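Local coordinates for GTP-binding protein (Pyrococcus horikoshii, PDB 1WXQ) that probably binds GTP and may hydrolyse nucleotides, as a member of the Obg-type P-loop GTPases whose cellular role is not known, at residues T42-H48 with G67-V73; S56-Y62 with N337-F343; L99-L105 with V213-M217. One frame throughout, in Å; residues are numbered along the deposited sequence.

How the interactions relate
From the N terminus, strand 2-7 and helix 13-21 precede strand 39-47, where interaction 1 closes a loop of 18 residues by pairing 42-48 with 67-73 on strand 68-77. Segment 56-62 sits inside that loop and reaches to 337-343, so interaction 2 crosses interaction 1. The two touch where Ile71 CG2 meets Val342 CG1 at 3.7 Å, and together join the antiparallel part of the G-domain sheet to the TGS region. Interaction 3 follows interaction 1 and is nested within the loop of interaction 2. About 21 Å from interaction 1, centre to centre, it ties strand 104-110 of the same sheet to the end of helix 200-214 and the start of strand 217-222.

Interaction 1 (T42-H48 with G67-V73); sequences TYAITDH and GLALIPV
Thr42 to Asp47 run antiparallel to Leu68 to Val73, the strand axes 4.2 Å apart at their closest. Hydrogen-bonded pairs form at Thr42 with Val73, Ala44 with Ile71 and Thr46 with Ala69, each joined by two N-H...O bonds, as in Ala69 N to Thr46 O at 2.7 Å. His48 N continues the series to Gly67 O at 3.2 Å. Pro72 falls in a non-hydrogen-bonded pair with Tyr43, where its missing N-H costs no bond to this neighbour. As in Ras-like G domains, strand 39-47 runs antiparallel to its neighbour at one side of a mainly parallel sheet. Tyr43, Ile45, Leu70 and Pro72 share one face. The ring of Tyr43 brings its edge to the Ile71-Pro72 peptide, CE1 lying 3.3 Å from Pro72 CB; CG, anti to the carbonyl carbon (chi1 -85°), carries the ring's CD1-CE1 edge toward the neighbouring strand. An alanine in place of Tyr43 removes the ring, which would probably leave a gap beside Pro72 and the Ile71-Pro72 peptide. Ile45 and Leu70 lie side by side, CG1 of Ile45 3.5 Å from CG of Leu70. On the other face, Thr46, Ala69 and Ile71 pack on strand 319-325, while Thr42 OG1 bonds to Ala20 O.

Interaction 2 (S56-Y62 with N337-F343); sequences SPNPQNY and NVLPHVF
Asn58, Gln60 and Tyr62 carry a contact between two irregular loops at a domain junction: 56-62 belongs to the G domain, whereas 337-343 lies in the TGS region, a family of the ubiquitin-like clan, and leads into strand 343-346. The loops run alongside each other in the same direction, Pro57 near Val338, Pro59 near Pro340 and Asn61 near His341. Their backbones bond at alternate residues, Asn58 N to Val338 O at 3.1 Å and Gln60 N to Pro340 O at 3.0 Å. Asn58 grips Val338 a second time, because its side-chain OD1 accepts the Val338 N-H at 2.6 Å (162° at the hydrogen). Both the N-H and the C=O of Val338 are thereby held by one residue. The side chain of Gln60 extends beyond CG alongside Pro340, and its amide meets the imidazole of His341 with the planes 55° apart, NE2 of Gln60 3.6 Å from NE2 of His341. Leu339 turns instead to the body of the fold, touching Tyr323 and Val325 of strand 319-325 as well as His48. Tyr62 closes the contact on this buried side. Its CG stands between the backbone N and the carbonyl carbon (chi1 68°), which swings the ring along the opposing loop; CB rests on Val342 CG1 at 3.6 Å, and CE1 brings the ring edge to Pro340 O at 3.2 Å. At the far end of the ring, the Tyr62 OH gives a hydrogen bond to Leu339 O at 2.7 Å, nearly along the C=O axis.

Interaction 3 (L99-L105 with V213-M217); sequences LRMASAL and VNKPM
Lys215, the first residue beyond helix 200-214 to leave the helical conformation, reaches across to the type I turn Leu99-Ala102. Its CB stands near the CD1 methyl of Leu105. The chain then bends at chi2 (-63°), and CD approaches Ala102 O at 3.7 Å. CE passes between the turn's polar and apolar parts, with the CD1 methyl of Leu99 at 3.8 Å and the carbonyl oxygen of the same residue nearby; that oxygen also takes the N-H of Ala102 to close the turn. A second bend, at chi4 (-83°), brings NZ in among the carbonyls. It gives a hydrogen bond to Ala102 O at 2.9 Å, in the carbonyl plane, and another to Arg100 O at 3.2 Å, approaching from well above the plane of the Arg100 carbonyl. On its own side NZ meets Asn214 twice, through the backbone O and the amide OD1, and outside these segments it bonds to Ile175 O.

Beyond the lysine the chain enters the parallel part of the P-loop GTPase core sheet. Leu105 N bonds to Pro216 O at 2.9 Å (155° at the hydrogen), and Leu105 pairs with Met217, present as selenomethionine. Their side chains lie together, pointing the same way, with CB of Leu105 3.8 Å from CB of Met217, and Ile138 of helix 127-147 packs on both. Pro216 sets its ring against Ala104, CG to CB 4.1 Å, and Leu316 of helix 305-316 touches both residues.

All five oxygens around NZ are carbonyl or amide oxygens. A protonated amine has three N-H groups to divide among them, so the five cannot all be separate full bonds, and some are probably shared or largely electrostatic; the buried charge is probably stabilised by neutral dipoles, including the carbonyl end of helix 200-214.

Interaction 1 (T42-H48 with G67-V73)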
loop_
_atom_site.group_PDB
_atom_site.type_symbol
_atom_site.label_atom_id
_atom_site.label_comp_id
_atom_site.label_asym_id
_atom_site.label_seq_id
_atom_site.Cartn_x
_atom_site.Cartn_y
_atom_site.Cartn_z
ATOM N N THR A 42 11.096 -3.410 0.553
ATOM C CA THR A 42 10.619 -4.275 1.614
ATOM C C THR A 42 9.981 -5.414 0.841
ATOM O O THR A 42 10.153 -5.494 -0.375
ATOM C CB THR A 42 9.582 -3.563 2.507
ATOM O OG1 THR A 42 9.215 -4.429 3.585
ATOM C CG2 THR A 42 8.344 -3.196 1.715
ATOM N N TYR A 43 9.258 -6.292 1.526
ATOM C CA TYR A 43 8.790 -7.470 0.808
ATOM C C TYR A 43 7.359 -7.832 1.212
ATOM O O TYR A 43 6.885 -7.512 2.295
ATOM C CB TYR A 43 9.729 -8.635 1.136
ATOM C CG TYR A 43 10.908 -8.620 0.225
ATOM C CD1 TYR A 43 10.733 -8.820 -1.141
ATOM C CD2 TYR A 43 12.195 -8.476 0.743
ATOM C CE1 TYR A 43 11.833 -8.870 -1.985
ATOM C CE2 TYR A 43 13.295 -8.534 -0.099
ATOM C CZ TYR A 43 13.119 -8.734 -1.456
ATOM O OH TYR A 43 14.210 -8.768 -2.301
ATOM N N ALA A 44 6.649 -8.486 0.273
ATOM C CA ALA A 44 5.281 -8.905 0.566
ATOM C C ALA A 44 5.173 -10.429 0.653
ATOM O O ALA A 44 5.208 -11.145 -0.339
ATOM C CB ALA A 44 4.368 -8.371 -0.537
ATOM N N ILE A 45 5.073 -10.919 1.901
ATOM C CA ILE A 45 5.096 -12.361 2.119
ATOM C C ILE A 45 3.688 -12.944 2.277
ATOM O O ILE A 45 2.931 -12.584 3.168
ATOM C CB ILE A 45 5.920 -12.625 3.379
ATOM C CG1 ILE A 45 7.259 -11.887 3.286
ATOM C CG2 ILE A 45 6.216 -14.130 3.506
ATOM C CD1 ILE A 45 8.057 -11.957 4.590
ATOM N N THR A 46 3.435 -13.901 1.400
ATOM C CA THR A 46 2.200 -14.668 1.423
ATOM C C THR A 46 2.545 -16.057 0.880
ATOM O O THR A 46 3.687 -16.305 0.507
ATOM C CB THR A 46 1.116 -13.983 0.565
ATOM O OG1 THR A 46 -0.133 -14.677 0.706
ATOM C CG2 THR A 46 1.537 -13.954 -0.900
ATOM N N ASP A 47 1.584 -16.966 0.851
ATOM C CA ASP A 47 1.866 -18.309 0.371
ATOM C C ASP A 47 2.275 -18.368 -1.094
ATOM O O ASP A 47 1.506 -17.986 -1.970
ATOM C CB ASP A 47 0.655 -19.229 0.578
ATOM C CG ASP A 47 0.465 -19.637 2.028
ATOM O OD1 ASP A 47 1.484 -19.829 2.734
ATOM O OD2 ASP A 47 -0.707 -19.780 2.453
ATOM N N HIS A 48 3.488 -18.846 -1.357
ATOM C CA HIS A 48 3.957 -18.987 -2.731
ATOM C C HIS A 48 3.181 -20.158 -3.328
ATOM O O HIS A 48 3.022 -21.196 -2.688
ATOM C CB HIS A 48 5.459 -19.293 -2.779
ATOM C CG HIS A 48 5.986 -19.493 -4.168
ATOM N ND1 HIS A 48 5.495 -20.462 -5.019
ATOM C CD2 HIS A 48 6.932 -18.823 -4.868
ATOM C CE1 HIS A 48 6.116 -20.378 -6.182
ATOM N NE2 HIS A 48 6.993 -19.392 -6.118
ATOM N N GLY A 67 8.155 -22.256 1.198
ATOM C CA GLY A 67 6.777 -22.295 0.741
ATOM C C GLY A 67 6.077 -20.952 0.784
ATOM O O GLY A 67 4.849 -20.885 0.727
ATOM N N LEU A 68 6.855 -19.880 0.886
ATOM C CA LEU A 68 6.291 -18.540 0.929
ATOM C C LEU A 68 6.893 -17.654 -0.151
ATOM O O LEU A 68 8.085 -17.751 -0.459
ATOM C CB LEU A 68 6.528 -17.894 2.301
ATOM C CG LEU A 68 5.709 -18.394 3.501
ATOM C CD1 LEU A 68 6.194 -17.698 4.764
ATOM C CD2 LEU A 68 4.223 -18.124 3.276
ATOM N N ALA A 69 6.059 -16.790 -0.720
ATOM C CA ALA A 69 6.502 -15.872 -1.758
ATOM C C ALA A 69 6.868 -14.508 -1.168
ATOM O O ALA A 69 6.055 -13.872 -0.489
ATOM C CB ALA A 69 5.405 -15.707 -2.800
ATOM N N LEU A 70 8.100 -14.072 -1.406
ATOM C CA LEU A 70 8.534 -12.767 -0.931
ATOM C C LEU A 70 8.679 -11.837 -2.146
ATOM O O LEU A 70 9.724 -11.782 -2.792
ATOM C CB LEU A 70 9.857 -12.881 -0.165
ATOM C CG LEU A 70 9.764 -13.395 1.275
ATOM C CD1 LEU A 70 9.384 -14.871 1.298
ATOM C CD2 LEU A 70 11.099 -13.188 1.966
ATOM N N ILE A 71 7.598 -11.124 -2.450
ATOM C CA ILE A 71 7.527 -10.206 -3.579
ATOM C C ILE A 71 7.996 -8.820 -3.150
ATOM O O ILE A 71 7.446 -8.244 -2.224
ATOM C CB ILE A 71 6.070 -10.110 -4.062
ATOM C CG1 ILE A 71 5.408 -11.489 -3.958
ATOM C CG2 ILE A 71 6.019 -9.588 -5.488
ATOM C CD1 ILE A 71 3.904 -11.485 -4.163
ATOM N N PRO A 72 9.021 -8.263 -3.824
ATOM C CA PRO A 72 9.557 -6.930 -3.496
ATOM C C PRO A 72 8.604 -5.751 -3.728
ATOM O O PRO A 72 7.775 -5.780 -4.632
ATOM C CB PRO A 72 10.826 -6.844 -4.352
ATOM C CG PRO A 72 10.493 -7.678 -5.533
ATOM C CD PRO A 72 9.809 -8.887 -4.902
ATOM N N VAL A 73 8.764 -4.714 -2.904
ATOM C CA VAL A 73 7.929 -3.514 -2.923
ATOM C C VAL A 73 8.721 -2.279 -2.514
ATOM O O VAL A 73 9.398 -2.291 -1.495
ATOM C CB VAL A 73 6.758 -3.651 -1.910
ATOM C CG1 VAL A 73 6.005 -2.319 -1.776
ATOM C CG2 VAL A 73 5.828 -4.778 -2.336
#

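Interaction 2 (S56-Y62 with N337-F343)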
loop_
_atom_site.group_PDB
_atom_site.type_symbol
_atom_site.label_atom_id
_atom_site.label_comp_id
_atom_site.label_asym_id
_atom_site.label_seq_id
_atom_site.Cartn_x
_atom_site.Cartn_y
_atom_site.Cartn_z
ATOM N N SER A 56 10.410 -26.589 -6.521
ATOM C CA SER A 56 11.664 -25.997 -6.966
ATOM C C SER A 56 11.437 -24.985 -8.092
ATOM O O SER A 56 11.642 -25.257 -9.267
ATOM C CB SER A 56 12.571 -27.124 -7.462
ATOM O OG SER A 56 12.441 -28.254 -6.599
ATOM N N PRO A 57 10.953 -23.791 -7.698
ATOM C CA PRO A 57 10.739 -22.693 -8.634
ATOM C C PRO A 57 12.055 -21.943 -8.920
ATOM O O PRO A 57 12.914 -21.837 -8.065
ATOM C CB PRO A 57 9.731 -21.736 -7.984
ATOM C CG PRO A 57 9.515 -22.168 -6.531
ATOM C CD PRO A 57 10.616 -23.323 -6.364
ATOM N N ASN A 58 12.223 -21.431 -10.152
ATOM C CA ASN A 58 13.399 -20.587 -10.398
ATOM C C ASN A 58 13.014 -19.112 -10.501
ATOM O O ASN A 58 12.840 -18.543 -11.571
ATOM C CB ASN A 58 14.104 -21.025 -11.689
ATOM C CG ASN A 58 13.762 -22.449 -12.058
ATOM O OD1 ASN A 58 13.112 -22.716 -13.062
ATOM N ND2 ASN A 58 14.330 -23.395 -11.285
ATOM N N PRO A 59 12.847 -18.442 -9.351
ATOM C CA PRO A 59 12.444 -17.036 -9.254
ATOM C C PRO A 59 13.416 -16.026 -9.843
ATOM O O PRO A 59 14.630 -16.202 -9.768
ATOM C CB PRO A 59 12.259 -16.844 -7.753
ATOM C CG PRO A 59 13.324 -17.722 -7.195
ATOM C CD PRO A 59 13.144 -18.981 -8.014
ATOM N N GLN A 60 12.865 -14.959 -10.416
ATOM C CA GLN A 60 13.670 -13.910 -11.019
ATOM C C GLN A 60 13.294 -12.529 -10.488
ATOM O O GLN A 60 14.171 -11.756 -10.088
ATOM C CB GLN A 60 13.534 -13.950 -12.542
ATOM C CG GLN A 60 13.762 -15.336 -13.132
ATOM C CD GLN A 60 14.131 -15.300 -14.608
ATOM O OE1 GLN A 60 14.301 -16.350 -15.242
ATOM N NE2 GLN A 60 14.263 -14.094 -15.161
ATOM N N ASN A 61 12.001 -12.209 -10.473
ATOM C CA ASN A 61 11.688 -10.880 -9.962
ATOM C C ASN A 61 11.429 -10.913 -8.455
ATOM O O ASN A 61 11.345 -9.894 -7.782
ATOM C CB ASN A 61 10.492 -10.337 -10.747
ATOM C CG ASN A 61 9.372 -11.345 -10.732
ATOM O OD1 ASN A 61 9.427 -12.363 -10.047
ATOM N ND2 ASN A 61 8.330 -11.051 -11.529
ATOM N N TYR A 62 11.264 -12.143 -7.930
ATOM C CA TYR A 62 11.006 -12.286 -6.502
ATOM C C TYR A 62 11.962 -13.259 -5.809
ATOM O O TYR A 62 13.135 -13.371 -6.138
ATOM C CB TYR A 62 9.566 -12.778 -6.367
ATOM C CG TYR A 62 9.453 -14.163 -6.896
ATOM C CD1 TYR A 62 9.617 -14.402 -8.258
ATOM C CD2 TYR A 62 9.137 -15.222 -6.043
ATOM C CE1 TYR A 62 9.473 -15.686 -8.763
ATOM C CE2 TYR A 62 8.981 -16.503 -6.549
ATOM C CZ TYR A 62 9.143 -16.735 -7.903
ATOM O OH TYR A 62 9.004 -18.011 -8.412
ATOM N N ASN A 337 12.684 -21.610 -17.451
ATOM C CA ASN A 337 12.572 -21.641 -15.995
ATOM C C ASN A 337 11.107 -21.734 -15.566
ATOM O O ASN A 337 10.201 -21.325 -16.275
ATOM C CB ASN A 337 13.197 -20.364 -15.436
ATOM C CG ASN A 337 14.597 -20.218 -15.968
ATOM O OD1 ASN A 337 14.818 -19.802 -17.099
ATOM N ND2 ASN A 337 15.576 -20.510 -15.092
ATOM N N VAL A 338 10.879 -22.325 -14.375
ATOM C CA VAL A 338 9.503 -22.509 -13.919
ATOM C C VAL A 338 9.070 -21.407 -12.946
ATOM O O VAL A 338 9.809 -21.004 -12.058
ATOM C CB VAL A 338 9.414 -23.871 -13.232
ATOM C CG1 VAL A 338 10.558 -24.018 -12.232
ATOM C CG2 VAL A 338 8.094 -23.994 -12.499
ATOM N N LEU A 339 7.840 -20.922 -13.150
ATOM C CA LEU A 339 7.253 -19.827 -12.366
ATOM C C LEU A 339 8.242 -18.691 -12.132
ATOM O O LEU A 339 8.409 -18.235 -11.005
ATOM C CB LEU A 339 6.739 -20.336 -11.019
ATOM C CG LEU A 339 5.527 -21.270 -11.055
ATOM C CD1 LEU A 339 5.204 -21.746 -9.650
ATOM C CD2 LEU A 339 4.337 -20.548 -11.651
ATOM N N PRO A 340 8.893 -18.205 -13.208
ATOM C CA PRO A 340 9.887 -17.121 -13.195
ATOM C C PRO A 340 9.475 -15.780 -12.584
ATOM O O PRO A 340 10.226 -15.209 -11.789
ATOM C CB PRO A 340 10.261 -16.973 -14.671
ATOM C CG PRO A 340 10.050 -18.355 -15.204
ATOM C CD PRO A 340 8.729 -18.719 -14.579
ATOM N N HIS A 341 8.307 -15.266 -12.958
ATOM C CA HIS A 341 7.883 -13.974 -12.421
ATOM C C HIS A 341 6.527 -13.944 -11.736
ATOM O O HIS A 341 5.661 -14.784 -11.983
ATOM C CB HIS A 341 7.889 -12.909 -13.515
ATOM C CG HIS A 341 9.165 -12.847 -14.284
ATOM N ND1 HIS A 341 9.460 -13.729 -15.301
ATOM C CD2 HIS A 341 10.227 -12.014 -14.182
ATOM C CE1 HIS A 341 10.651 -13.440 -15.795
ATOM N NE2 HIS A 341 11.138 -12.405 -15.135
ATOM N N VAL A 342 6.367 -12.945 -10.876
ATOM C CA VAL A 342 5.134 -12.739 -10.137
ATOM C C VAL A 342 4.751 -11.279 -10.249
ATOM O O VAL A 342 5.600 -10.396 -10.133
ATOM C CB VAL A 342 5.302 -13.060 -8.635
ATOM C CG1 VAL A 342 6.438 -12.228 -8.050
ATOM C CG2 VAL A 342 4.009 -12.762 -7.895
ATOM N N PHE A 343 3.469 -11.022 -10.458
ATOM C CA PHE A 343 3.010 -9.645 -10.549
ATOM C C PHE A 343 1.866 -9.339 -9.590
ATOM O O PHE A 343 0.964 -10.154 -9.372
ATOM C CB PHE A 343 2.608 -9.321 -11.992
ATOM C CG PHE A 343 3.778 -9.259 -12.938
ATOM C CD1 PHE A 343 4.629 -8.160 -12.942
ATOM C CD2 PHE A 343 4.062 -10.324 -13.790
ATOM C CE1 PHE A 343 5.752 -8.120 -13.783
ATOM C CE2 PHE A 343 5.183 -10.296 -14.633
ATOM C CZ PHE A 343 6.026 -9.194 -14.627
#

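Interaction 3 (L99-L105 with V213-M217)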
loop_
_atom_site.group_PDB
_atom_site.type_symbol
_atom_site.label_atom_id
_atom_site.label_comp_id
_atom_site.label_asym_id
_atom_site.label_seq_id
_atom_site.Cartn_x
_atom_site.Cartn_y
_atom_site.Cartn_z
ATOM N N LEU A 99 5.947 11.756 -0.244
ATOM C CA LEU A 99 4.710 10.985 -0.262
ATOM C C LEU A 99 3.901 11.201 -1.540
ATOM O O LEU A 99 3.035 10.399 -1.876
ATOM C CB LEU A 99 3.859 11.360 0.955
ATOM C CG LEU A 99 3.190 12.739 0.952
ATOM C CD1 LEU A 99 1.899 12.688 0.156
ATOM C CD2 LEU A 99 2.896 13.161 2.382
ATOM N N ARG A 100 4.192 12.290 -2.242
ATOM C CA ARG A 100 3.495 12.658 -3.479
ATOM C C ARG A 100 3.078 11.495 -4.390
ATOM O O ARG A 100 1.958 11.466 -4.878
ATOM C CB ARG A 100 4.359 13.655 -4.270
ATOM C CG ARG A 100 3.753 14.167 -5.571
ATOM C CD ARG A 100 4.722 15.084 -6.298
ATOM N NE ARG A 100 5.068 16.266 -5.507
ATOM C CZ ARG A 100 4.233 17.276 -5.265
ATOM N NH1 ARG A 100 2.997 17.249 -5.757
ATOM N NH2 ARG A 100 4.628 18.309 -4.528
HETATM N N MSE A 101 3.976 10.540 -4.613
HETATM C CA MSE A 101 3.694 9.403 -5.488
HETATM C C MSE A 101 3.343 8.113 -4.767
HETATM O O MSE A 101 3.234 7.054 -5.381
HETATM C CB MSE A 101 4.888 9.144 -6.410
HETATM C CG MSE A 101 5.104 10.211 -7.476
HETATM SE SE MSE A 101 3.511 10.463 -8.551
HETATM C CE MSE A 101 3.144 8.610 -9.005
ATOM N N ALA A 102 3.160 8.198 -3.462
ATOM C CA ALA A 102 2.836 7.015 -2.689
ATOM C C ALA A 102 1.478 6.434 -3.051
ATOM O O ALA A 102 0.519 7.160 -3.233
ATOM C CB ALA A 102 2.870 7.352 -1.197
ATOM N N SER A 103 1.408 5.116 -3.163
ATOM C CA SER A 103 0.139 4.465 -3.440
ATOM C C SER A 103 -0.543 4.273 -2.085
ATOM O O SER A 103 -1.756 4.105 -2.000
ATOM C CB SER A 103 0.353 3.094 -4.083
ATOM O OG SER A 103 0.936 3.225 -5.357
ATOM N N ALA A 104 0.249 4.258 -1.024
ATOM C CA ALA A 104 -0.318 4.088 0.302
ATOM C C ALA A 104 0.694 4.523 1.314
ATOM O O ALA A 104 1.881 4.618 1.016
ATOM C CB ALA A 104 -0.716 2.635 0.563
ATOM N N LEU A 105 0.219 4.788 2.520
ATOM C CA LEU A 105 1.110 5.215 3.568
ATOM C C LEU A 105 0.927 4.375 4.820
ATOM O O LEU A 105 -0.185 3.960 5.147
ATOM C CB LEU A 105 0.815 6.658 3.943
ATOM C CG LEU A 105 0.734 7.748 2.897
ATOM C CD1 LEU A 105 -0.006 8.942 3.510
ATOM C CD2 LEU A 105 2.112 8.119 2.437
ATOM N N VAL A 213 -8.729 7.770 -1.327
ATOM C CA VAL A 213 -8.480 6.784 -2.369
ATOM C C VAL A 213 -7.044 6.769 -2.899
ATOM O O VAL A 213 -6.527 5.701 -3.231
ATOM C CB VAL A 213 -9.448 7.005 -3.561
ATOM C CG1 VAL A 213 -9.111 6.059 -4.687
ATOM C CG2 VAL A 213 -10.880 6.786 -3.114
ATOM N N ASN A 214 -6.413 7.949 -2.959
ATOM C CA ASN A 214 -5.044 8.140 -3.482
ATOM C C ASN A 214 -3.946 8.072 -2.422
ATOM O O ASN A 214 -2.791 7.778 -2.721
ATOM C CB ASN A 214 -4.978 9.492 -4.221
ATOM C CG ASN A 214 -3.588 9.822 -4.772
ATOM O OD1 ASN A 214 -2.750 10.393 -4.077
ATOM N ND2 ASN A 214 -3.348 9.470 -6.036
ATOM N N LYS A 215 -4.299 8.355 -1.180
ATOM C CA LYS A 215 -3.326 8.298 -0.106
ATOM C C LYS A 215 -3.893 7.499 1.056
ATOM O O LYS A 215 -3.917 7.949 2.186
ATOM C CB LYS A 215 -2.947 9.713 0.318
ATOM C CG LYS A 215 -2.121 10.438 -0.747
ATOM C CD LYS A 215 -0.787 9.726 -0.984
ATOM C CE LYS A 215 0.036 10.337 -2.113
ATOM N NZ LYS A 215 -0.372 9.866 -3.467
ATOM N N PRO A 216 -4.368 6.283 0.775
ATOM C CA PRO A 216 -4.931 5.439 1.824
ATOM C C PRO A 216 -3.798 5.024 2.733
ATOM O O PRO A 216 -2.651 4.883 2.296
ATOM C CB PRO A 216 -5.492 4.259 1.041
ATOM C CG PRO A 216 -4.487 4.107 -0.047
ATOM C CD PRO A 216 -4.248 5.534 -0.488
HETATM N N MSE A 217 -4.093 4.823 4.004
HETATM C CA MSE A 217 -3.023 4.434 4.895
HETATM C C MSE A 217 -3.352 3.400 5.935
HETATM O O MSE A 217 -4.511 3.100 6.203
HETATM C CB MSE A 217 -2.421 5.666 5.572
HETATM C CG MSE A 217 -3.391 6.756 6.012
HETATM SE SE MSE A 217 -2.363 8.277 6.701
HETATM C CE MSE A 217 -3.263 9.695 5.744
#